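PDB 7E6I: glucose-6-phosphate 1-dehydrogenase from Kluyveromyces lactis, which catalyses the NADP-dependent oxidation of glucose 6-phosphate to 6-phosphogluconolactone, the rate-limiting first step of the oxidative pentose phosphate pathway. Local coordinates for residues R420-L423 and N429-R432; E164-L169 and F173-L178; P27-L32 and G36-T41; F120-P125 and S134-N139. One frame throughout, in Å; residues are numbered along the deposited sequence.

Contact 1 of 4, residues R420-L423 and N429-R432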
loop_
_atom_site.group_PDB
_atom_site.type_symbol
_atom_site.label_atom_id
_atom_site.label_comp_id
_atom_site.label_asym_id
_atom_site.label_seq_id
_atom_site.Cartn_x
_atom_site.Cartn_y
_atom_site.Cartn_z
ATOM N N ARG A 420 -11.591 8.286 4.413
ATOM C CA ARG A 420 -11.978 9.625 3.987
ATOM C C ARG A 420 -12.182 9.695 2.478
ATOM O O ARG A 420 -13.239 10.136 2.003
ATOM C CB ARG A 420 -10.921 10.631 4.422
ATOM C CG ARG A 420 -11.276 12.052 4.031
ATOM C CD ARG A 420 -12.329 12.565 4.967
ATOM N NE ARG A 420 -13.148 13.658 4.439
ATOM C CZ ARG A 420 -12.696 14.859 4.088
ATOM N NH1 ARG A 420 -11.400 15.159 4.177
ATOM N NH2 ARG A 420 -13.553 15.765 3.640
ATOM N N ASP A 421 -11.177 9.251 1.708
ATOM C CA ASP A 421 -11.263 9.342 0.250
ATOM C C ASP A 421 -12.462 8.572 -0.285
ATOM O O ASP A 421 -13.127 9.014 -1.237
ATOM C CB ASP A 421 -9.982 8.815 -0.390
ATOM C CG ASP A 421 -8.818 9.768 -0.251
ATOM O OD1 ASP A 421 -8.998 10.847 0.362
ATOM O OD2 ASP A 421 -7.717 9.432 -0.752
ATOM N N ALA A 422 -12.737 7.402 0.302
ATOM C CA ALA A 422 -13.912 6.627 -0.077
ATOM C C ALA A 422 -15.196 7.400 0.221
ATOM O O ALA A 422 -16.104 7.467 -0.618
ATOM C CB ALA A 422 -13.896 5.281 0.646
ATOM N N LEU A 423 -15.285 8.000 1.416
ATOM C CA LEU A 423 -16.469 8.786 1.751
ATOM C C LEU A 423 -16.681 9.886 0.721
ATOM O O LEU A 423 -17.816 10.149 0.309
ATOM C CB LEU A 423 -16.348 9.363 3.167
ATOM C CG LEU A 423 -16.385 8.338 4.310
ATOM C CD1 LEU A 423 -16.105 8.960 5.665
ATOM C CD2 LEU A 423 -17.717 7.641 4.343
ATOM N N ASN A 429 -6.703 6.847 -5.011
ATOM C CA ASN A 429 -5.814 6.023 -4.209
ATOM C C ASN A 429 -6.327 4.598 -4.043
ATOM O O ASN A 429 -6.059 3.962 -3.018
ATOM C CB ASN A 429 -5.616 6.681 -2.847
ATOM C CG ASN A 429 -5.096 8.100 -2.967
ATOM O OD1 ASN A 429 -4.429 8.429 -3.937
ATOM N ND2 ASN A 429 -5.406 8.946 -1.990
ATOM N N PHE A 430 -7.052 4.072 -5.028
ATOM C CA PHE A 430 -7.547 2.705 -4.959
ATOM C C PHE A 430 -7.258 1.990 -6.274
ATOM O O PHE A 430 -7.148 2.625 -7.326
ATOM C CB PHE A 430 -9.038 2.680 -4.643
ATOM C CG PHE A 430 -9.396 3.389 -3.369
ATOM C CD1 PHE A 430 -9.621 4.757 -3.358
ATOM C CD2 PHE A 430 -9.513 2.686 -2.184
ATOM C CE1 PHE A 430 -9.948 5.402 -2.174
ATOM C CE2 PHE A 430 -9.846 3.319 -1.006
ATOM C CZ PHE A 430 -10.066 4.673 -0.990
ATOM N N VAL A 431 -7.132 0.657 -6.203
ATOM C CA VAL A 431 -6.710 -0.151 -7.339
ATOM C C VAL A 431 -7.900 -0.419 -8.239
ATOM O O VAL A 431 -8.982 -0.802 -7.773
ATOM C CB VAL A 431 -6.078 -1.477 -6.871
ATOM C CG1 VAL A 431 -5.344 -2.121 -8.023
ATOM C CG2 VAL A 431 -5.137 -1.267 -5.676
ATOM N N ARG A 432 -7.696 -0.249 -9.536
ATOM C CA ARG A 432 -8.715 -0.546 -10.531
ATOM C C ARG A 432 -8.530 -1.963 -11.075
ATOM O O ARG A 432 -7.456 -2.566 -10.956
ATOM C CB ARG A 432 -8.668 0.480 -11.665
ATOM C CG ARG A 432 -9.977 0.644 -12.393
ATOM C CD ARG A 432 -9.951 1.891 -13.260
ATOM N NE ARG A 432 -9.113 1.732 -14.443
ATOM C CZ ARG A 432 -8.722 2.760 -15.193
ATOM N NH1 ARG A 432 -9.092 4.000 -14.865
ATOM N NH2 ARG A 432 -7.959 2.560 -16.261
HETATM O O HOH W 1 -8.372 8.589 -3.623
#
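Asp-421 OD2 is gripped from the Asn-429 side twice, directly by the amide ND2 and indirectly through a water, in the loop that leads from helix 414-423 to helix 433-451. The direct bond is short, 2.7 Å from Asn-429 ND2 to Asp-421 OD2, yet weak, because the N-H...O angle is only 123°. The amide and carboxylate planes stand 41° apart, so the two flat groups meet askew instead of lying in a common plane. A water adds a second link: it donates to Asp-421 OD2 and accepts from the backbone N of Asn-429 at 2.8 Å, so that one carboxylate oxygen is tied to the side-chain amide directly and to the backbone N of the same residue through the water. Asp-421 holds its CG beside its own backbone N (chi1 -74°), which carries the carboxylate out toward the loop.

The apolar part of the contact lies beside this polar one. The Phe-430 ring points its far end at the helix, and Asp-421 CB sits at the ring edge, near its plane. Beyond the pair, the ring packs edge-to-face with Phe-179 of strand 178-181, while Asn-429 touches Leu-185, which by similarity belongs to the glucose 6-phosphate site, consistent with a loop that runs beside the substrate site. On the helix, the closest approach of Asp-421 to the ring is from CB to Phe-430 CE1 at 3.9 Å, and Ala-422 follows with CB 4.2 Å from Phe-430 CZ.

Contact 2 of 4, residues E164-L169 and F173-L178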
loop_
_atom_site.group_PDB
_atom_site.type_symbol
_atom_site.label_atom_id
_atom_site.label_comp_id
_atom_site.label_asym_id
_atom_site.label_seq_id
_atom_site.Cartn_x
_atom_site.Cartn_y
_atom_site.Cartn_z
ATOM N N GLU A 164 -10.482 -14.976 -11.511
ATOM C CA GLU A 164 -11.684 -15.661 -11.047
ATOM C C GLU A 164 -12.446 -14.822 -10.029
ATOM O O GLU A 164 -13.676 -14.712 -10.098
ATOM C CB GLU A 164 -11.310 -17.012 -10.447
ATOM C CG GLU A 164 -11.088 -18.112 -11.466
ATOM C CD GLU A 164 -10.545 -19.382 -10.818
ATOM O OE1 GLU A 164 -10.876 -19.624 -9.631
ATOM O OE2 GLU A 164 -9.794 -20.130 -11.492
ATOM N N LEU A 165 -11.733 -14.217 -9.079
ATOM C CA LEU A 165 -12.395 -13.350 -8.115
ATOM C C LEU A 165 -13.106 -12.199 -8.813
ATOM O O LEU A 165 -14.271 -11.903 -8.512
ATOM C CB LEU A 165 -11.377 -12.814 -7.116
ATOM C CG LEU A 165 -11.897 -11.757 -6.150
ATOM C CD1 LEU A 165 -13.054 -12.334 -5.350
ATOM C CD2 LEU A 165 -10.781 -11.292 -5.239
ATOM N N GLN A 166 -12.424 -11.550 -9.762
ATOM C CA GLN A 166 -13.009 -10.389 -10.425
ATOM C C GLN A 166 -14.182 -10.785 -11.317
ATOM O O GLN A 166 -15.150 -10.021 -11.463
ATOM C CB GLN A 166 -11.942 -9.651 -11.236
ATOM C CG GLN A 166 -12.488 -8.430 -11.976
ATOM C CD GLN A 166 -13.265 -7.465 -11.068
ATOM O OE1 GLN A 166 -13.061 -7.430 -9.852
ATOM N NE2 GLN A 166 -14.144 -6.657 -11.669
ATOM N N GLU A 167 -14.102 -11.967 -11.937
ATOM C CA GLU A 167 -15.231 -12.480 -12.708
ATOM C C GLU A 167 -16.481 -12.576 -11.844
ATOM O O GLU A 167 -17.590 -12.310 -12.313
ATOM C CB GLU A 167 -14.883 -13.848 -13.289
ATOM C CG GLU A 167 -14.372 -13.805 -14.717
ATOM C CD GLU A 167 -13.748 -15.126 -15.159
ATOM O OE1 GLU A 167 -14.045 -16.172 -14.531
ATOM O OE2 GLU A 167 -12.962 -15.120 -16.139
ATOM N N LYS A 168 -16.321 -12.953 -10.576
ATOM C CA LYS A 168 -17.464 -13.062 -9.679
ATOM C C LYS A 168 -17.871 -11.706 -9.128
ATOM O O LYS A 168 -19.041 -11.499 -8.795
ATOM C CB LYS A 168 -17.141 -14.027 -8.525
ATOM C CG LYS A 168 -16.874 -15.471 -8.955
ATOM C CD LYS A 168 -16.780 -16.427 -7.767
ATOM C CE LYS A 168 -15.390 -17.040 -7.624
ATOM N NZ LYS A 168 -15.271 -17.934 -6.431
ATOM N N LEU A 169 -16.927 -10.780 -9.030
ATOM C CA LEU A 169 -17.187 -9.490 -8.405
ATOM C C LEU A 169 -17.842 -8.513 -9.377
ATOM O O LEU A 169 -18.749 -7.767 -8.992
ATOM C CB LEU A 169 -15.866 -8.934 -7.876
ATOM C CG LEU A 169 -15.868 -7.711 -6.976
ATOM C CD1 LEU A 169 -17.043 -7.733 -6.002
ATOM C CD2 LEU A 169 -14.550 -7.690 -6.237
ATOM N N PHE A 173 -20.725 -5.500 -8.355
ATOM C CA PHE A 173 -20.420 -4.104 -8.077
ATOM C C PHE A 173 -19.495 -3.563 -9.152
ATOM O O PHE A 173 -18.492 -4.198 -9.490
ATOM C CB PHE A 173 -19.784 -3.951 -6.699
ATOM C CG PHE A 173 -20.740 -4.166 -5.587
ATOM C CD1 PHE A 173 -21.687 -3.192 -5.275
ATOM C CD2 PHE A 173 -20.728 -5.355 -4.868
ATOM C CE1 PHE A 173 -22.589 -3.381 -4.248
ATOM C CE2 PHE A 173 -21.637 -5.563 -3.833
ATOM C CZ PHE A 173 -22.568 -4.577 -3.519
ATOM N N SER A 174 -19.836 -2.395 -9.684
ATOM C CA SER A 174 -19.031 -1.756 -10.710
ATOM C C SER A 174 -17.778 -1.113 -10.111
ATOM O O SER A 174 -17.643 -0.943 -8.893
ATOM C CB SER A 174 -19.850 -0.696 -11.416
ATOM O OG SER A 174 -20.060 0.367 -10.509
ATOM N N GLU A 175 -16.859 -0.731 -11.004
ATOM C CA GLU A 175 -15.648 -0.044 -10.581
ATOM C C GLU A 175 -15.968 1.221 -9.803
ATOM O O GLU A 175 -15.226 1.590 -8.887
ATOM C CB GLU A 175 -14.773 0.268 -11.798
ATOM C CG GLU A 175 -14.138 -0.973 -12.421
ATOM C CD GLU A 175 -13.311 -1.776 -11.419
ATOM O OE1 GLU A 175 -12.397 -1.188 -10.788
ATOM O OE2 GLU A 175 -13.573 -2.995 -11.258
ATOM N N ASP A 176 -17.089 1.875 -10.118
ATOM C CA ASP A 176 -17.452 3.113 -9.431
ATOM C C ASP A 176 -17.837 2.881 -7.976
ATOM O O ASP A 176 -17.619 3.765 -7.138
ATOM C CB ASP A 176 -18.586 3.806 -10.172
ATOM C CG ASP A 176 -18.074 4.758 -11.232
ATOM O OD1 ASP A 176 -17.264 5.663 -10.896
ATOM O OD2 ASP A 176 -18.471 4.596 -12.406
ATOM N N GLU A 177 -18.402 1.713 -7.655
ATOM C CA GLU A 177 -18.798 1.377 -6.293
ATOM C C GLU A 177 -17.713 0.640 -5.512
ATOM O O GLU A 177 -17.790 0.573 -4.276
ATOM C CB GLU A 177 -20.066 0.516 -6.322
ATOM C CG GLU A 177 -21.224 1.147 -7.097
ATOM C CD GLU A 177 -22.290 0.136 -7.506
ATOM O OE1 GLU A 177 -23.482 0.385 -7.210
ATOM O OE2 GLU A 177 -21.935 -0.899 -8.126
ATOM N N LEU A 178 -16.717 0.085 -6.205
ATOM C CA LEU A 178 -15.657 -0.720 -5.607
ATOM C C LEU A 178 -14.469 0.152 -5.207
ATOM O O LEU A 178 -14.000 0.977 -5.996
ATOM C CB LEU A 178 -15.208 -1.775 -6.614
ATOM C CG LEU A 178 -15.449 -3.250 -6.326
ATOM C CD1 LEU A 178 -16.391 -3.439 -5.138
ATOM C CD2 LEU A 178 -15.955 -3.932 -7.583
HETATM O O HOH W 2 -16.328 -4.276 -11.574
#
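The Gln-166 amide and the Glu-175 carboxylate are turned 67° against each other, and their nearest atoms, Gln-166 NE2 and Glu-175 OE2, stand 3.7 Å apart, with a water joining them. That water accepts from Gln-166 NE2 and donates both to Glu-175 OE2 and to the backbone O of Phe-173. A bend at chi2 in both chains (52° in Gln-166, -56° in Glu-175) folds the polar ends back to this meeting point, where Arg-180 NH2 also binds Gln-166 OE1 and forms a salt bridge with Glu-175 OE2. The glutamate charge is therefore matched by a neighbouring arginine.

Next to the polar groups, the backbone closes the turn with a bond of 3.1 Å from Phe-173 N to Leu-169 O. Leu-169 and Leu-178 meet end-on, tip to tip, with Leu-169 CG 3.8 Å from Leu-178 CD2. Phe-173 adds its ring to the apolar packing, against Cys-133 of helix 126-139 and Val-149 of strand 146-152. With polar groups on one part and leucines on the other, this turn brings the chain from helix 159-169 into strand 178-181, the return half of a beta-alpha-beta crossover in a Rossmann-type dinucleotide-binding domain.

Contact 3 of 4, residues P27-L32 and G36-T41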
loop_
_atom_site.group_PDB
_atom_site.type_symbol
_atom_site.label_atom_id
_atom_site.label_comp_id
_atom_site.label_asym_id
_atom_site.label_seq_id
_atom_site.Cartn_x
_atom_site.Cartn_y
_atom_site.Cartn_z
ATOM N N PRO A 27 -10.229 2.116 14.748
ATOM C CA PRO A 27 -9.328 3.218 15.119
ATOM C C PRO A 27 -9.223 4.294 14.046
ATOM O O PRO A 27 -9.119 5.484 14.379
ATOM C CB PRO A 27 -7.994 2.503 15.374
ATOM C CG PRO A 27 -8.391 1.139 15.813
ATOM C CD PRO A 27 -9.597 0.804 14.986
ATOM N N ALA A 28 -9.275 3.915 12.764
ATOM C CA ALA A 28 -9.218 4.923 11.709
ATOM C C ALA A 28 -10.495 5.748 11.673
ATOM O O ALA A 28 -10.449 6.970 11.486
ATOM C CB ALA A 28 -8.968 4.270 10.346
ATOM N N LEU A 29 -11.646 5.091 11.820
ATOM C CA LEU A 29 -12.902 5.827 11.887
ATOM C C LEU A 29 -12.879 6.826 13.030
ATOM O O LEU A 29 -13.382 7.946 12.893
ATOM C CB LEU A 29 -14.074 4.868 12.061
ATOM C CG LEU A 29 -14.618 4.250 10.786
ATOM C CD1 LEU A 29 -15.658 3.192 11.123
ATOM C CD2 LEU A 29 -15.213 5.335 9.936
ATOM N N PHE A 30 -12.288 6.444 14.162
ATOM C CA PHE A 30 -12.245 7.352 15.301
ATOM C C PHE A 30 -11.345 8.545 15.014
ATOM O O PHE A 30 -11.724 9.694 15.268
ATOM C CB PHE A 30 -11.771 6.620 16.552
ATOM C CG PHE A 30 -11.466 7.542 17.690
ATOM C CD1 PHE A 30 -12.458 8.372 18.209
ATOM C CD2 PHE A 30 -10.183 7.616 18.215
ATOM C CE1 PHE A 30 -12.181 9.244 19.251
ATOM C CE2 PHE A 30 -9.897 8.481 19.251
ATOM C CZ PHE A 30 -10.899 9.299 19.774
ATOM N N GLY A 31 -10.145 8.288 14.487
ATOM C CA GLY A 31 -9.244 9.378 14.148
ATOM C C GLY A 31 -9.894 10.409 13.252
ATOM O O GLY A 31 -9.766 11.611 13.479
ATOM N N LEU A 32 -10.603 9.952 12.222
ATOM C CA LEU A 32 -11.362 10.868 11.384
ATOM C C LEU A 32 -12.377 11.648 12.212
ATOM O O LEU A 32 -12.552 12.860 12.010
ATOM C CB LEU A 32 -12.062 10.090 10.273
ATOM C CG LEU A 32 -11.244 9.732 9.035
ATOM C CD1 LEU A 32 -12.006 8.733 8.166
ATOM C CD2 LEU A 32 -10.939 10.973 8.250
ATOM N N GLY A 36 -12.515 15.802 13.498
ATOM C CA GLY A 36 -13.580 16.579 12.900
ATOM C C GLY A 36 -13.860 16.281 11.452
ATOM O O GLY A 36 -14.441 17.119 10.762
ATOM N N TYR A 37 -13.490 15.097 10.967
ATOM C CA TYR A 37 -13.721 14.739 9.574
ATOM C C TYR A 37 -14.708 13.594 9.418
ATOM O O TYR A 37 -14.858 13.068 8.309
ATOM C CB TYR A 37 -12.398 14.398 8.896
ATOM C CG TYR A 37 -11.550 15.619 8.679
ATOM C CD1 TYR A 37 -11.767 16.445 7.582
ATOM C CD2 TYR A 37 -10.544 15.961 9.576
ATOM C CE1 TYR A 37 -10.997 17.568 7.374
ATOM C CE2 TYR A 37 -9.771 17.087 9.384
ATOM C CZ TYR A 37 -10.000 17.892 8.280
ATOM O OH TYR A 37 -9.236 19.022 8.076
ATOM N N LEU A 38 -15.383 13.194 10.497
ATOM C CA LEU A 38 -16.481 12.235 10.436
ATOM C C LEU A 38 -17.720 12.895 11.023
ATOM O O LEU A 38 -17.723 13.287 12.198
ATOM C CB LEU A 38 -16.145 10.937 11.182
ATOM C CG LEU A 38 -17.068 9.754 10.864
ATOM C CD1 LEU A 38 -17.068 9.414 9.383
ATOM C CD2 LEU A 38 -16.667 8.548 11.682
ATOM N N ASN A 39 -18.761 13.019 10.204
ATOM C CA ASN A 39 -19.976 13.698 10.626
ATOM C C ASN A 39 -20.604 12.970 11.813
ATOM O O ASN A 39 -20.685 11.735 11.811
ATOM C CB ASN A 39 -20.959 13.762 9.459
ATOM C CG ASN A 39 -22.161 14.625 9.746
ATOM O OD1 ASN A 39 -22.847 14.445 10.747
ATOM N ND2 ASN A 39 -22.439 15.559 8.849
ATOM N N PRO A 40 -21.062 13.700 12.839
ATOM C CA PRO A 40 -21.627 13.037 14.028
ATOM C C PRO A 40 -22.936 12.313 13.774
ATOM O O PRO A 40 -23.332 11.496 14.612
ATOM C CB PRO A 40 -21.821 14.194 15.018
ATOM C CG PRO A 40 -20.905 15.277 14.528
ATOM C CD PRO A 40 -20.938 15.152 13.035
ATOM N N THR A 41 -23.617 12.576 12.657
ATOM C CA THR A 41 -24.828 11.850 12.302
ATOM C C THR A 41 -24.550 10.545 11.576
ATOM O O THR A 41 -25.441 10.023 10.897
ATOM C CB THR A 41 -25.733 12.729 11.442
ATOM O OG1 THR A 41 -25.228 12.772 10.104
ATOM C CG2 THR A 41 -25.786 14.125 12.013
#
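Leu-38 pushes its CD2 methyl into the angle between the backbone and side chain of Leu-29, 3.6 Å from Leu-29 O and 3.9 Å from Leu-29 CD2. Its CG stands opposite the backbone N (chi1 -165°), a setting that turns the branched end back onto the helix, while Leu-38 CB rests over the carbonyl of Leu-32, 4.0 Å from Leu-32 C. A second bump comes from Leu-32: its CD2 methyl lies 3.8 Å from Tyr-37 CB, the two side chains crossing at about a right angle, and the tyrosine ring then leads off outward. The fit accompanies a Schellman motif that ends helix 19-34. Gly-36, at positive phi (84°), is the C-prime residue, its N bonding to Tyr-33 O, and Tyr-37 N donates to Leu-32 O at 2.6 Å. The backbone angles of Gly-36, which would crowd a beta carbon against the preceding carbonyl oxygen, suit a glycine. Leu-29 continues inward to Ile-11 and Ile-13 of strand 10-14, and Leu-32 meets Ile-419 of helix 414-423. Farther along the loop, an Asx turn bends the chain toward strand 43-48: Asn-39 OD1 takes Thr-41 N on an in-plane lone pair at 2.8 Å.

Contact 4 of 4, residues F120-P125 and S134-N139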
loop_
_atom_site.group_PDB
_atom_site.type_symbol
_atom_site.label_atom_id
_atom_site.label_comp_id
_atom_site.label_asym_id
_atom_site.label_seq_id
_atom_site.Cartn_x
_atom_site.Cartn_y
_atom_site.Cartn_z
ATOM N N PHE A 120 -19.845 0.118 2.871
ATOM C CA PHE A 120 -19.608 -1.217 3.410
ATOM C C PHE A 120 -18.109 -1.482 3.409
ATOM O O PHE A 120 -17.504 -1.625 2.341
ATOM C CB PHE A 120 -20.345 -2.269 2.586
ATOM C CG PHE A 120 -21.828 -2.101 2.590
ATOM C CD1 PHE A 120 -22.588 -2.536 3.667
ATOM C CD2 PHE A 120 -22.466 -1.484 1.527
ATOM C CE1 PHE A 120 -23.963 -2.373 3.677
ATOM C CE2 PHE A 120 -23.844 -1.317 1.531
ATOM C CZ PHE A 120 -24.592 -1.756 2.608
ATOM N N TYR A 121 -17.512 -1.542 4.595
ATOM C CA TYR A 121 -16.104 -1.907 4.733
ATOM C C TYR A 121 -16.009 -3.407 4.999
ATOM O O TYR A 121 -16.503 -3.889 6.024
ATOM C CB TYR A 121 -15.436 -1.115 5.862
ATOM C CG TYR A 121 -13.927 -1.139 5.793
ATOM C CD1 TYR A 121 -13.221 -2.342 5.904
ATOM C CD2 TYR A 121 -13.205 0.035 5.592
ATOM C CE1 TYR A 121 -11.841 -2.372 5.823
ATOM C CE2 TYR A 121 -11.820 0.015 5.508
ATOM C CZ TYR A 121 -11.141 -1.182 5.625
ATOM O OH TYR A 121 -9.760 -1.195 5.540
ATOM N N LEU A 122 -15.347 -4.138 4.101
ATOM C CA LEU A 122 -15.327 -5.604 4.164
ATOM C C LEU A 122 -13.996 -6.091 4.741
ATOM O O LEU A 122 -13.088 -6.513 4.024
ATOM C CB LEU A 122 -15.588 -6.198 2.781
ATOM C CG LEU A 122 -17.025 -6.431 2.318
ATOM C CD1 LEU A 122 -17.901 -5.225 2.560
ATOM C CD2 LEU A 122 -17.030 -6.800 0.852
ATOM N N ALA A 123 -13.888 -6.054 6.072
ATOM C CA ALA A 123 -12.650 -6.444 6.755
ATOM C C ALA A 123 -12.546 -7.968 6.848
ATOM O O ALA A 123 -12.498 -8.562 7.924
ATOM C CB ALA A 123 -12.587 -5.806 8.133
ATOM N N LEU A 124 -12.500 -8.601 5.687
ATOM C CA LEU A 124 -12.635 -10.043 5.572
ATOM C C LEU A 124 -11.660 -10.538 4.527
ATOM O O LEU A 124 -11.205 -9.762 3.675
ATOM C CB LEU A 124 -14.071 -10.432 5.178
ATOM C CG LEU A 124 -15.180 -10.104 6.180
ATOM C CD1 LEU A 124 -16.537 -10.125 5.521
ATOM C CD2 LEU A 124 -15.129 -11.100 7.322
ATOM N N PRO A 125 -11.298 -11.819 4.559
ATOM C CA PRO A 125 -10.487 -12.390 3.482
ATOM C C PRO A 125 -11.330 -12.593 2.236
ATOM O O PRO A 125 -12.566 -12.661 2.316
ATOM C CB PRO A 125 -10.019 -13.730 4.065
ATOM C CG PRO A 125 -11.081 -14.088 5.047
ATOM C CD PRO A 125 -11.582 -12.804 5.620
ATOM N N SER A 134 -22.348 -10.828 -2.921
ATOM C CA SER A 134 -23.608 -11.404 -3.382
ATOM C C SER A 134 -24.760 -10.994 -2.479
ATOM O O SER A 134 -25.770 -10.450 -2.944
ATOM C CB SER A 134 -23.517 -12.931 -3.435
ATOM O OG SER A 134 -22.524 -13.345 -4.348
ATOM N N LYS A 135 -24.617 -11.230 -1.177
ATOM C CA LYS A 135 -25.714 -10.964 -0.258
ATOM C C LYS A 135 -26.105 -9.488 -0.258
ATOM O O LYS A 135 -27.292 -9.152 -0.324
ATOM C CB LYS A 135 -25.332 -11.428 1.141
ATOM C CG LYS A 135 -25.162 -12.927 1.265
ATOM C CD LYS A 135 -26.488 -13.639 1.152
ATOM C CE LYS A 135 -26.289 -15.052 0.636
ATOM N NZ LYS A 135 -27.406 -15.496 -0.236
ATOM N N LEU A 136 -25.119 -8.587 -0.183
ATOM C CA LEU A 136 -25.420 -7.159 -0.263
ATOM C C LEU A 136 -26.158 -6.819 -1.552
ATOM O O LEU A 136 -27.098 -6.014 -1.548
ATOM C CB LEU A 136 -24.137 -6.338 -0.170
ATOM C CG LEU A 136 -23.412 -6.276 1.163
ATOM C CD1 LEU A 136 -22.053 -5.603 0.951
ATOM C CD2 LEU A 136 -24.250 -5.531 2.179
ATOM N N LYS A 137 -25.742 -7.419 -2.664
ATOM C CA LYS A 137 -26.390 -7.139 -3.939
ATOM C C LYS A 137 -27.780 -7.768 -4.021
ATOM O O LYS A 137 -28.687 -7.173 -4.607
ATOM C CB LYS A 137 -25.492 -7.624 -5.079
ATOM C CG LYS A 137 -25.942 -7.224 -6.464
ATOM C CD LYS A 137 -26.030 -5.705 -6.659
ATOM C CE LYS A 137 -26.245 -5.369 -8.138
ATOM N NZ LYS A 137 -26.207 -3.902 -8.408
ATOM N N GLU A 138 -27.971 -8.960 -3.446
ATOM C CA GLU A 138 -29.283 -9.604 -3.476
ATOM C C GLU A 138 -30.270 -8.963 -2.506
ATOM O O GLU A 138 -31.473 -8.938 -2.788
ATOM C CB GLU A 138 -29.172 -11.104 -3.153
ATOM C CG GLU A 138 -28.146 -11.914 -3.989
ATOM C CD GLU A 138 -27.622 -13.193 -3.275
ATOM O OE1 GLU A 138 -27.535 -14.269 -3.919
ATOM O OE2 GLU A 138 -27.285 -13.127 -2.068
ATOM N N ASN A 139 -29.795 -8.442 -1.372
ATOM C CA ASN A 139 -30.674 -8.051 -0.276
ATOM C C ASN A 139 -30.618 -6.577 0.094
ATOM O O ASN A 139 -31.646 -6.028 0.487
ATOM C CB ASN A 139 -30.351 -8.875 0.981
ATOM C CG ASN A 139 -30.585 -10.362 0.783
ATOM O OD1 ASN A 139 -31.697 -10.858 0.960
ATOM N ND2 ASN A 139 -29.536 -11.083 0.405
#
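Phe-120 and Leu-136 bring their backbones to within 9.1 Å, CA to CA, where the end of strand 117-122 lies against the last turns of helix 126-139, before the chain leaves the strand through an inverse gamma turn centred on Ala-123. The gap is filled by their two side chains, which overlap while running in opposed directions. Leu-136 lays its two methyls across the Phe-120 ring: CD2 sits over one face in a CH-pi contact, 3.8 Å from the ring centroid and 22° off the normal, while CD1 lies nearer the root of the ring, 3.9 Å from Phe-120 CG. The closest pair is Leu-136 CD2 and Phe-120 CE1, at 3.5 Å. Leu-122, two residues along the strand, touches more lightly, its CD1 4.5 Å from Leu-136 CD1. Replacing Phe-120 by an alanine would probably leave the methyls of Leu-136 without the ring face they rest on and open a gap between helix and sheet. Away from the strand, the helix carries its polar groups: Lys-135 NZ pairs with Glu-138 OE2 at 3.0 Å and also with Asp-94, and Asn-139 ND2 donates to Lys-135 O, an oxygen that also accepts from Asn-139 N. Packing of a helix on the strand it follows, through Leu-136 here, is characteristic of the beta-alpha-beta unit, formed by strand 117-122, helix 126-139 and strand 146-152 in this Rossmann-type domain.

Contacts 2, 3 and 4 belong to the Rossmann-type domain, each joining a helix to a neighbouring strand or loop, whereas contact 1 lies in the C-terminal part of the enzyme and borders that domain. Contact 4 is a buried, wholly apolar meeting across its two segments; contact 2 is also buried but adds water and charge; contact 3 runs from core leucines to exposed Gly-36 and Tyr-37; contact 1, partly buried, pairs a weak side-chain hydrogen bond and a water with the packing of an aromatic ring. Neighbours share surfaces: Phe-173 of contact 2 packs on Leu-136 of contact 4, Arg-432 of contact 1 on Glu-175 of contact 2, and Leu-423 of contact 1 on Leu-38 of contact 3.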